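Local coordinates for protein aldolase (Klebsiella pneumoniae, PDB 6VOQ) that belongs to the class II aldolase and adducin family, binds zinc ions and assembles as four copies of one alpha/beta chain, at residues A[32-37]-A[81-86]; A[30-33]-A[39-42]; A[119-124]-A[177-182]; A[97-102]-A[186-191]. All blocks are in the same frame, centred on the assembly; numbering follows the deposited sequence.

Contact 1: residues A[32-37]-A[81-86]; sequences SLLLPD and AVYLHN
Tyr83 of helix 76-83 reaches across to strand 30-34 and touches Leu34 and Ser32 with its ring and hydroxyl. From CB, CG turns away from the carbonyl carbon and sits beside the backbone N (chi1 -70°), which directs the ring at the strand. One ortho-meta side of the ring meets leucine: CD1 and CE1 both lie 3.8 Å from Leu34 CG, and CD1 is also 3.9 Å from Leu34 CD1. The two side chains run alongside, pointing opposite ways, and the leucine lies oblique to the ring. On the other side CE2 comes to 3.2 Å from Ser32 OG, which sits at the ring edge, close to its plane. At the tip, Tyr83 OH hydrogen-bonds Ser32 OG at 2.8 Å, and either hydroxyl could be the donor. Ser32 OG has a second hydrogen-bond partner in His79 ND1, one helical turn before Tyr83, so this buried hydroxyl ties the strand to the helix at two points. Tyr83 OH also passes 3.1 Å from Ser32 O, but the angle is too poor for a bond. Leu40 and Ile92, on the strands flanking 30-34, also pack on the tyrosine. This is helix-on-sheet packing, with helix 76-83 lying on one face of the central mixed sheet of the class II aldolase fold.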
loop_
_atom_site.group_PDB
_atom_site.type_symbol
_atom_site.label_atom_id
_atom_site.label_comp_id
_atom_site.label_asym_id
_atom_site.label_seq_id
_atom_site.Cartn_x
_atom_site.Cartn_y
_atom_site.Cartn_z
ATOM N N SER A 32 23.825 -3.355 5.636
ATOM C CA SER A 32 25.221 -3.771 5.696
ATOM C C SER A 32 25.310 -5.293 5.674
ATOM O O SER A 32 24.366 -5.995 6.054
ATOM C CB SER A 32 25.929 -3.211 6.939
ATOM O OG SER A 32 25.478 -3.836 8.134
ATOM N N LEU A 33 26.459 -5.794 5.228
ATOM C CA LEU A 33 26.722 -7.227 5.254
ATOM C C LEU A 33 28.225 -7.464 5.328
ATOM O O LEU A 33 29.023 -6.687 4.793
ATOM C CB LEU A 33 26.121 -7.939 4.030
ATOM C CG LEU A 33 26.555 -7.519 2.616
ATOM C CD1 LEU A 33 27.836 -8.207 2.190
ATOM C CD2 LEU A 33 25.456 -7.827 1.607
ATOM N N LEU A 34 28.602 -8.551 5.992
ATOM C CA LEU A 34 30.005 -8.923 6.117
ATOM C C LEU A 34 30.525 -9.498 4.807
ATOM O O LEU A 34 29.914 -10.398 4.226
ATOM C CB LEU A 34 30.189 -9.947 7.234
ATOM C CG LEU A 34 30.501 -9.355 8.606
ATOM C CD1 LEU A 34 30.605 -10.455 9.655
ATOM C CD2 LEU A 34 31.782 -8.530 8.542
ATOM N N LEU A 35 31.657 -8.989 4.360
ATOM C CA LEU A 35 32.323 -9.516 3.185
ATOM C C LEU A 35 33.181 -10.714 3.567
ATOM O O LEU A 35 33.449 -10.948 4.751
ATOM C CB LEU A 35 33.170 -8.425 2.535
ATOM C CG LEU A 35 32.355 -7.284 1.909
ATOM C CD1 LEU A 35 33.247 -6.108 1.530
ATOM C CD2 LEU A 35 31.558 -7.772 0.702
ATOM N N PRO A 36 33.600 -11.514 2.582
ATOM C CA PRO A 36 34.479 -12.655 2.892
ATOM C C PRO A 36 35.739 -12.286 3.656
ATOM O O PRO A 36 36.195 -13.082 4.484
ATOM C CB PRO A 36 34.803 -13.219 1.503
ATOM C CG PRO A 36 33.583 -12.911 0.699
ATOM C CD PRO A 36 33.080 -11.576 1.204
ATOM N N ASP A 37 36.315 -11.108 3.413
ATOM C CA ASP A 37 37.551 -10.698 4.073
ATOM C C ASP A 37 37.318 -10.098 5.454
ATOM O O ASP A 37 38.254 -9.543 6.044
ATOM C CB ASP A 37 38.306 -9.693 3.198
ATOM C CG ASP A 37 37.457 -8.488 2.818
ATOM O OD1 ASP A 37 36.367 -8.311 3.400
ATOM O OD2 ASP A 37 37.885 -7.711 1.936
ATOM N N ALA A 81 28.841 -1.909 15.793
ATOM C CA ALA A 81 28.714 -2.326 17.184
ATOM C C ALA A 81 28.074 -3.702 17.301
ATOM O O ALA A 81 28.516 -4.523 18.112
ATOM C CB ALA A 81 27.910 -1.293 17.975
ATOM N N VAL A 82 27.068 -3.989 16.472
ATOM C CA VAL A 82 26.433 -5.305 16.501
ATOM C C VAL A 82 27.405 -6.385 16.036
ATOM O O VAL A 82 27.576 -7.413 16.699
ATOM C CB VAL A 82 25.153 -5.301 15.650
ATOM C CG1 VAL A 82 24.528 -6.699 15.634
ATOM C CG2 VAL A 82 24.182 -4.262 16.166
ATOM N N TYR A 83 28.034 -6.178 14.876
ATOM C CA TYR A 83 28.974 -7.165 14.353
ATOM C C TYR A 83 30.067 -7.482 15.361
ATOM O O TYR A 83 30.460 -8.640 15.507
ATOM C CB TYR A 83 29.614 -6.670 13.057
ATOM C CG TYR A 83 28.684 -6.621 11.874
ATOM C CD1 TYR A 83 28.288 -7.784 11.235
ATOM C CD2 TYR A 83 28.215 -5.403 11.381
ATOM C CE1 TYR A 83 27.443 -7.737 10.141
ATOM C CE2 TYR A 83 27.359 -5.349 10.303
ATOM C CZ TYR A 83 26.982 -6.517 9.682
ATOM O OH TYR A 83 26.141 -6.480 8.595
ATOM N N LEU A 84 30.577 -6.460 16.057
ATOM C CA LEU A 84 31.696 -6.630 16.973
ATOM C C LEU A 84 31.330 -7.404 18.231
ATOM O O LEU A 84 32.231 -7.738 19.009
ATOM C CB LEU A 84 32.268 -5.264 17.356
ATOM C CG LEU A 84 33.059 -4.531 16.280
ATOM C CD1 LEU A 84 33.177 -3.069 16.655
ATOM C CD2 LEU A 84 34.444 -5.156 16.114
ATOM N N HIS A 85 30.044 -7.697 18.455
ATOM C CA HIS A 85 29.627 -8.438 19.639
ATOM C C HIS A 85 28.622 -9.531 19.300
ATOM O O HIS A 85 27.841 -9.948 20.160
ATOM C CB HIS A 85 29.075 -7.482 20.692
ATOM C CG HIS A 85 30.102 -6.517 21.170
ATOM N ND1 HIS A 85 30.354 -5.327 20.524
ATOM C CD2 HIS A 85 31.013 -6.606 22.165
ATOM C CE1 HIS A 85 31.352 -4.705 21.124
ATOM N NE2 HIS A 85 31.768 -5.458 22.125
ATOM N N ASN A 86 28.642 -10.014 18.062
ATOM C CA ASN A 86 27.830 -11.158 17.668
ATOM C C ASN A 86 28.421 -11.788 16.417
ATOM O O ASN A 86 28.150 -11.319 15.306
ATOM C CB ASN A 86 26.382 -10.741 17.416
ATOM C CG ASN A 86 25.513 -11.899 16.993
ATOM O OD1 ASN A 86 25.936 -13.052 17.041
ATOM N ND2 ASN A 86 24.280 -11.602 16.586
#

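Contact 2: residues A[30-33]-A[39-42]; sequences NLSL and NLLA
Leu33 and Leu41 form a hydrogen-bonded antiparallel pair: Leu33 N donates to Leu41 O at 2.9 Å, and Leu41 N returns a bond to Leu33 O at 2.8 Å. Strands 30-33 and 40-42 run at 158° to each other, their axes 4.6 Å apart at closest approach. One step along, Ser32 and Ala42 make a non-hydrogen-bonded pair, where the backbones draw in to a CA-CA distance of 4.2 Å. The alpha hydrogens help here. Ser32 CA lies 3.0 Å from Leu41 O, an oxygen that therefore receives both an N-H and a weaker C-H contact, and Ala42 CA approaches Leu31 O in the same manner. Side chains alternate between the faces. Leu33 and Leu41 share one, running alongside each other in one direction. With CG between N and the carbonyl carbon (chi1 59°), Leu33 sends CD1 over to Leu41 CB, 3.9 Å away. Helix 4-20 covers this face through Leu7, Met11 and Arg8. On the other, Ser32 CB meets Ala42 CB, while Leu40 turns CD1 to 3.4 Å from Leu33 O, beneath helix 76-83. The arrangement is a beta hairpin, strands 30-34 and 40-42, set within the central sheet of the class II aldolase fold.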
loop_
_atom_site.group_PDB
_atom_site.type_symbol
_atom_site.label_atom_id
_atom_site.label_comp_id
_atom_site.label_asym_id
_atom_site.label_seq_id
_atom_site.Cartn_x
_atom_site.Cartn_y
_atom_site.Cartn_z
ATOM N N ASN A 30 19.383 1.842 5.890
ATOM C CA ASN A 30 20.689 1.436 5.398
ATOM C C ASN A 30 20.839 -0.070 5.571
ATOM O O ASN A 30 20.172 -0.687 6.404
ATOM C CB ASN A 30 21.812 2.190 6.111
ATOM C CG ASN A 30 21.550 2.363 7.582
ATOM O OD1 ASN A 30 21.785 1.456 8.375
ATOM N ND2 ASN A 30 21.058 3.537 7.960
ATOM N N LEU A 31 21.703 -0.650 4.749
ATOM C CA LEU A 31 21.973 -2.076 4.750
ATOM C C LEU A 31 23.466 -2.280 4.939
ATOM O O LEU A 31 24.277 -1.470 4.481
ATOM C CB LEU A 31 21.500 -2.753 3.433
ATOM C CG LEU A 31 20.117 -2.329 2.908
ATOM C CD1 LEU A 31 19.834 -2.878 1.517
ATOM C CD2 LEU A 31 19.017 -2.748 3.871
ATOM N N SER A 32 23.825 -3.355 5.636
ATOM C CA SER A 32 25.221 -3.771 5.696
ATOM C C SER A 32 25.310 -5.293 5.674
ATOM O O SER A 32 24.366 -5.995 6.054
ATOM C CB SER A 32 25.929 -3.211 6.939
ATOM O OG SER A 32 25.478 -3.836 8.134
ATOM N N LEU A 33 26.459 -5.794 5.228
ATOM C CA LEU A 33 26.722 -7.227 5.254
ATOM C C LEU A 33 28.225 -7.464 5.328
ATOM O O LEU A 33 29.023 -6.687 4.793
ATOM C CB LEU A 33 26.121 -7.939 4.030
ATOM C CG LEU A 33 26.555 -7.519 2.616
ATOM C CD1 LEU A 33 27.836 -8.207 2.190
ATOM C CD2 LEU A 33 25.456 -7.827 1.607
ATOM N N ASN A 39 35.565 -7.463 6.126
ATOM C CA ASN A 39 35.145 -6.074 6.056
ATOM C C ASN A 39 33.636 -5.980 5.831
ATOM O O ASN A 39 32.947 -6.967 5.555
ATOM C CB ASN A 39 35.892 -5.343 4.948
ATOM C CG ASN A 39 37.362 -5.166 5.269
ATOM O OD1 ASN A 39 37.731 -4.862 6.401
ATOM N ND2 ASN A 39 38.214 -5.389 4.277
ATOM N N LEU A 40 33.129 -4.761 5.935
ATOM C CA LEU A 40 31.701 -4.491 5.898
ATOM C C LEU A 40 31.347 -3.800 4.588
ATOM O O LEU A 40 31.944 -2.776 4.242
ATOM C CB LEU A 40 31.299 -3.619 7.086
ATOM C CG LEU A 40 29.924 -3.886 7.663
ATOM C CD1 LEU A 40 29.723 -5.386 7.805
ATOM C CD2 LEU A 40 29.813 -3.190 8.991
ATOM N N LEU A 41 30.389 -4.366 3.864
ATOM C CA LEU A 41 29.759 -3.688 2.740
ATOM C C LEU A 41 28.521 -2.965 3.264
ATOM O O LEU A 41 27.733 -3.544 4.016
ATOM C CB LEU A 41 29.389 -4.693 1.645
ATOM C CG LEU A 41 28.736 -4.148 0.373
ATOM C CD1 LEU A 41 29.785 -3.463 -0.496
ATOM C CD2 LEU A 41 28.018 -5.254 -0.412
ATOM N N ALA A 42 28.357 -1.701 2.894
ATOM C CA ALA A 42 27.262 -0.919 3.446
ATOM C C ALA A 42 26.762 0.073 2.409
ATOM O O ALA A 42 27.478 0.441 1.477
ATOM C CB ALA A 42 27.685 -0.175 4.724
#

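Contact 3: residues A[119-124]-A[177-182]; sequences TPYVVM and TEELEE
Tyr121 and Val122 carry the short helix 121-125 onto Glu179 and Leu180 of the long helix 170-190, a helix-helix packing in the class II aldolase fold beside a subunit interface. Before the helix, Thr119 packs on Thr183, one turn beyond Glu179. Pro120 comes next and places CG 3.6 Å above the centre of the Tyr121 ring, covering one face. Tyr121 meets the long helix with its base: CB lies 3.4 Å from Glu179 OE2, and ring and carboxylate planes stand 56° apart. The rest of the ring turns off from this helix and stacks with His96 of the second subunit; the nearest atoms of the side chain and a bound zinc ion are about 4 Å apart, which places the contact beside a metal site. Glu179 reaches the tyrosine because its CG lies opposite the backbone N (chi1 -170°) and the chain bends at chi2. Val122 divides its branches between two residues. CG2 packs against the aliphatic part of the glutamate, 4.0 Å from Glu179 CG. CG1 turns to the neighbouring leucine, which it crosses at about a right angle, 3.9 Å from Leu180 CD2.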
loop_
_atom_site.group_PDB
_atom_site.type_symbol
_atom_site.label_atom_id
_atom_site.label_comp_id
_atom_site.label_asym_id
_atom_site.label_seq_id
_atom_site.Cartn_x
_atom_site.Cartn_y
_atom_site.Cartn_z
ATOM N N THR A 119 1.785 -14.587 17.187
ATOM C CA THR A 119 2.102 -15.420 16.038
ATOM C C THR A 119 3.452 -16.041 16.304
ATOM O O THR A 119 4.286 -15.449 17.004
ATOM C CB THR A 119 2.152 -14.621 14.733
ATOM O OG1 THR A 119 2.927 -13.431 14.940
ATOM C CG2 THR A 119 0.757 -14.249 14.289
ATOM N N PRO A 120 3.710 -17.251 15.789
ATOM C CA PRO A 120 4.925 -17.978 16.176
ATOM C C PRO A 120 6.201 -17.510 15.493
ATOM O O PRO A 120 7.293 -17.825 15.983
ATOM C CB PRO A 120 4.602 -19.424 15.770
ATOM C CG PRO A 120 3.702 -19.267 14.616
ATOM C CD PRO A 120 2.855 -18.050 14.895
ATOM N N TYR A 121 6.109 -16.755 14.403
ATOM C CA TYR A 121 7.242 -16.647 13.489
ATOM C C TYR A 121 8.332 -15.712 13.998
ATOM O O TYR A 121 9.517 -15.993 13.795
ATOM C CB TYR A 121 6.721 -16.236 12.112
ATOM C CG TYR A 121 5.643 -17.196 11.675
ATOM C CD1 TYR A 121 5.969 -18.507 11.326
ATOM C CD2 TYR A 121 4.298 -16.826 11.675
ATOM C CE1 TYR A 121 5.000 -19.411 10.959
ATOM C CE2 TYR A 121 3.314 -17.733 11.304
ATOM C CZ TYR A 121 3.675 -19.025 10.947
ATOM O OH TYR A 121 2.723 -19.947 10.573
ATOM N N VAL A 122 7.973 -14.627 14.687
ATOM C CA VAL A 122 9.002 -13.776 15.269
ATOM C C VAL A 122 9.763 -14.527 16.357
ATOM O O VAL A 122 10.975 -14.352 16.518
ATOM C CB VAL A 122 8.380 -12.467 15.793
ATOM C CG1 VAL A 122 9.356 -11.718 16.693
ATOM C CG2 VAL A 122 7.985 -11.592 14.630
ATOM N N VAL A 123 9.072 -15.385 17.109
ATOM C CA VAL A 123 9.735 -16.155 18.157
ATOM C C VAL A 123 10.715 -17.145 17.551
ATOM O O VAL A 123 11.830 -17.328 18.055
ATOM C CB VAL A 123 8.694 -16.879 19.027
ATOM C CG1 VAL A 123 9.337 -17.428 20.297
ATOM C CG2 VAL A 123 7.528 -15.953 19.341
ATOM N N MET A 124 10.314 -17.805 16.464
ATOM C CA MET A 124 11.156 -18.842 15.887
ATOM C C MET A 124 12.407 -18.246 15.276
ATOM O O MET A 124 13.511 -18.764 15.475
ATOM C CB MET A 124 10.382 -19.633 14.832
ATOM C CG MET A 124 9.168 -20.355 15.381
ATOM S SD MET A 124 8.173 -21.106 14.091
ATOM C CE MET A 124 9.342 -22.290 13.443
ATOM N N THR A 177 13.332 -8.798 9.052
ATOM C CA THR A 177 12.780 -7.456 9.150
ATOM C C THR A 177 11.342 -7.423 8.667
ATOM O O THR A 177 10.483 -6.792 9.296
ATOM C CB THR A 177 13.624 -6.470 8.337
ATOM O OG1 THR A 177 14.983 -6.537 8.775
ATOM C CG2 THR A 177 13.112 -5.061 8.530
ATOM N N GLU A 178 11.065 -8.085 7.543
ATOM C CA GLU A 178 9.707 -8.083 7.023
ATOM C C GLU A 178 8.765 -8.806 7.971
ATOM O O GLU A 178 7.624 -8.378 8.157
ATOM C CB GLU A 178 9.672 -8.709 5.635
ATOM C CG GLU A 178 10.209 -7.799 4.573
ATOM C CD GLU A 178 10.489 -8.526 3.292
ATOM O OE1 GLU A 178 11.117 -9.593 3.350
ATOM O OE2 GLU A 178 10.079 -8.033 2.228
ATOM N N GLU A 179 9.229 -9.898 8.580
ATOM C CA GLU A 179 8.412 -10.591 9.566
ATOM C C GLU A 179 8.158 -9.707 10.783
ATOM O O GLU A 179 7.033 -9.649 11.290
ATOM C CB GLU A 179 9.083 -11.901 9.969
ATOM C CG GLU A 179 8.206 -12.802 10.819
ATOM C CD GLU A 179 6.980 -13.293 10.068
ATOM O OE1 GLU A 179 7.118 -13.667 8.880
ATOM O OE2 GLU A 179 5.878 -13.287 10.663
ATOM N N LEU A 180 9.184 -8.993 11.249
ATOM C CA LEU A 180 9.006 -8.105 12.391
ATOM C C LEU A 180 8.036 -6.981 12.066
ATOM O O LEU A 180 7.156 -6.660 12.872
ATOM C CB LEU A 180 10.347 -7.525 12.820
ATOM C CG LEU A 180 11.144 -8.350 13.801
ATOM C CD1 LEU A 180 12.568 -7.816 13.816
ATOM C CD2 LEU A 180 10.486 -8.295 15.182
ATOM N N GLU A 181 8.198 -6.353 10.896
ATOM C CA GLU A 181 7.332 -5.236 10.542
ATOM C C GLU A 181 5.886 -5.689 10.435
ATOM O O GLU A 181 4.975 -5.013 10.926
ATOM C CB GLU A 181 7.813 -4.601 9.238
ATOM C CG GLU A 181 6.839 -3.612 8.617
ATOM C CD GLU A 181 6.711 -2.298 9.387
ATOM O OE1 GLU A 181 7.484 -2.042 10.337
ATOM O OE2 GLU A 181 5.823 -1.506 9.024
ATOM N N GLU A 182 5.667 -6.855 9.827
ATOM C CA GLU A 182 4.333 -7.429 9.731
ATOM C C GLU A 182 3.743 -7.705 11.109
ATOM O O GLU A 182 2.541 -7.522 11.328
ATOM C CB GLU A 182 4.400 -8.709 8.904
ATOM C CG GLU A 182 3.102 -9.433 8.783
ATOM C CD GLU A 182 2.060 -8.626 8.040
ATOM O OE1 GLU A 182 0.863 -8.863 8.293
ATOM O OE2 GLU A 182 2.435 -7.760 7.215
#

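Contact 4: residues A[97-102]-A[186-191]; sequences SHYLTA and LIFTLG
Phe188 projects from near the end of helix 170-190 into the angle between Tyr99 and Ala102, one turn apart on helix 98-104. Each aromatic CB is directed at the partner helix, and both residues hold CG beside the backbone N and opposite the carbonyl carbon, chi1 -65° in Tyr99 and -72° in Phe188, which brings the two rings together between the helices. The side chains cross at a slant: Phe188 CD2 lies at the edge of the tyrosine ring, 3.9 Å from Tyr99 CD1. Further out, Phe188 CE2 passes 3.7 Å from Tyr99 O, and CZ lies 3.6 Å from Ala102 CB, the closest touch of the contact. This apolar packing joins two helices of the class II aldolase fold, and Glu181 of the long helix adds polar links to the start of the other, accepting bonds from Tyr99 N and Leu100 N. The tyrosine ring is also covered on one face by the preceding residue, with His98 CD2 3.4 Å above its centre. His98 itself turns to another chain: its NE2 and ND1 are hydrogen-bonded to Thr189 OG1 and Glu182 OE1 of the third subunit.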
loop_
_atom_site.group_PDB
_atom_site.type_symbol
_atom_site.label_atom_id
_atom_site.label_comp_id
_atom_site.label_asym_id
_atom_site.label_seq_id
_atom_site.Cartn_x
_atom_site.Cartn_y
_atom_site.Cartn_z
ATOM N N SER A 97 10.775 1.415 9.061
ATOM C CA SER A 97 9.524 0.850 8.573
ATOM C C SER A 97 8.391 1.253 9.510
ATOM O O SER A 97 8.584 1.394 10.723
ATOM C CB SER A 97 9.631 -0.676 8.424
ATOM O OG SER A 97 9.985 -1.332 9.638
ATOM N N HIS A 98 7.211 1.480 8.930
ATOM C CA HIS A 98 6.230 2.353 9.566
ATOM C C HIS A 98 5.803 1.828 10.936
ATOM O O HIS A 98 5.881 2.541 11.945
ATOM C CB HIS A 98 5.013 2.535 8.667
ATOM C CG HIS A 98 3.954 3.370 9.303
ATOM N ND1 HIS A 98 4.068 4.739 9.435
ATOM C CD2 HIS A 98 2.810 3.022 9.941
ATOM C CE1 HIS A 98 3.011 5.203 10.077
ATOM N NE2 HIS A 98 2.235 4.183 10.399
ATOM N N TYR A 99 5.344 0.580 10.991
ATOM C CA TYR A 99 4.757 0.080 12.225
ATOM C C TYR A 99 5.809 -0.249 13.275
ATOM O O TYR A 99 5.548 -0.076 14.470
ATOM C CB TYR A 99 3.848 -1.115 11.913
ATOM C CG TYR A 99 2.676 -0.665 11.066
ATOM C CD1 TYR A 99 1.589 -0.020 11.641
ATOM C CD2 TYR A 99 2.688 -0.816 9.684
ATOM C CE1 TYR A 99 0.532 0.432 10.859
ATOM C CE2 TYR A 99 1.635 -0.379 8.904
ATOM C CZ TYR A 99 0.568 0.249 9.500
ATOM O OH TYR A 99 -0.478 0.690 8.728
ATOM N N LEU A 100 7.004 -0.686 12.871
ATOM C CA LEU A 100 8.055 -0.868 13.864
ATOM C C LEU A 100 8.524 0.471 14.411
ATOM O O LEU A 100 8.829 0.571 15.606
ATOM C CB LEU A 100 9.221 -1.656 13.271
ATOM C CG LEU A 100 9.048 -3.179 13.258
ATOM C CD1 LEU A 100 10.094 -3.834 12.359
ATOM C CD2 LEU A 100 9.105 -3.765 14.673
ATOM N N THR A 101 8.569 1.509 13.565
ATOM C CA THR A 101 8.880 2.851 14.045
ATOM C C THR A 101 7.779 3.368 14.964
ATOM O O THR A 101 8.064 3.996 15.992
ATOM C CB THR A 101 9.065 3.813 12.865
ATOM O OG1 THR A 101 10.167 3.394 12.051
ATOM C CG2 THR A 101 9.311 5.246 13.354
ATOM N N ALA A 102 6.516 3.142 14.585
ATOM C CA ALA A 102 5.396 3.524 15.438
ATOM C C ALA A 102 5.520 2.875 16.803
ATOM O O ALA A 102 5.480 3.553 17.836
ATOM C CB ALA A 102 4.073 3.131 14.787
ATOM N N LEU A 186 0.551 -5.883 12.775
ATOM C CA LEU A 186 -0.581 -6.598 13.339
ATOM C C LEU A 186 -0.979 -6.024 14.685
ATOM O O LEU A 186 -2.171 -5.984 15.010
ATOM C CB LEU A 186 -0.250 -8.079 13.476
ATOM C CG LEU A 186 -0.316 -8.839 12.168
ATOM C CD1 LEU A 186 0.435 -10.151 12.308
ATOM C CD2 LEU A 186 -1.769 -9.062 11.811
ATOM N N ILE A 187 -0.001 -5.578 15.477
ATOM C CA ILE A 187 -0.307 -4.942 16.752
ATOM C C ILE A 187 -1.259 -3.771 16.536
ATOM O O ILE A 187 -2.327 -3.693 17.152
ATOM C CB ILE A 187 0.993 -4.509 17.454
ATOM C CG1 ILE A 187 1.782 -5.742 17.890
ATOM C CG2 ILE A 187 0.699 -3.637 18.667
ATOM C CD1 ILE A 187 3.165 -5.446 18.416
ATOM N N PHE A 188 -0.918 -2.871 15.613
ATOM C CA PHE A 188 -1.761 -1.696 15.423
ATOM C C PHE A 188 -3.068 -2.042 14.740
ATOM O O PHE A 188 -4.085 -1.397 15.004
ATOM C CB PHE A 188 -0.998 -0.626 14.656
ATOM C CG PHE A 188 0.060 0.023 15.483
ATOM C CD1 PHE A 188 -0.260 1.066 16.337
ATOM C CD2 PHE A 188 1.361 -0.454 15.460
ATOM C CE1 PHE A 188 0.716 1.652 17.120
ATOM C CE2 PHE A 188 2.333 0.123 16.228
ATOM C CZ PHE A 188 2.016 1.185 17.064
ATOM N N THR A 189 -3.071 -3.080 13.907
ATOM C CA THR A 189 -4.314 -3.542 13.298
ATOM C C THR A 189 -5.251 -4.141 14.341
ATOM O O THR A 189 -6.458 -3.875 14.342
ATOM C CB THR A 189 -4.003 -4.573 12.213
ATOM O OG1 THR A 189 -3.283 -3.939 11.147
ATOM C CG2 THR A 189 -5.293 -5.196 11.672
ATOM N N LEU A 190 -4.712 -4.978 15.225
ATOM C CA LEU A 190 -5.555 -5.605 16.229
ATOM C C LEU A 190 -6.074 -4.583 17.222
ATOM O O LEU A 190 -7.209 -4.709 17.691
ATOM C CB LEU A 190 -4.786 -6.718 16.933
ATOM C CG LEU A 190 -4.512 -7.913 16.014
ATOM C CD1 LEU A 190 -3.455 -8.838 16.603
ATOM C CD2 LEU A 190 -5.811 -8.660 15.758
ATOM N N GLY A 191 -5.277 -3.556 17.524
ATOM C CA GLY A 191 -5.770 -2.463 18.344
ATOM C C GLY A 191 -6.163 -2.939 19.728
ATOM O O GLY A 191 -5.446 -3.709 20.374
#

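In the fold
Contacts 1 and 2 are buried and share strand 30-34, with the hairpin of 30-33 and 39-42 supplying part of the sheet on which Tyr83 rests; Tyr83 CE2 packs 3.4 Å from Leu40 CD1. Both combine hydrogen bonds with leucine packing and touch no other chain of the assembly. Contacts 3 and 4 are only partly buried, rely on van der Waals packing between helices, and lie beside neighbouring subunits. They use the same long helix 170-190, their centres about 12 Å apart, and Glu181 links them by a probable hydrogen bond between its OE1 and Ser97 OG at 2.7 Å. Contacts 1 and 4 lie on opposite sides of the chain's centre, about 29 Å between centres.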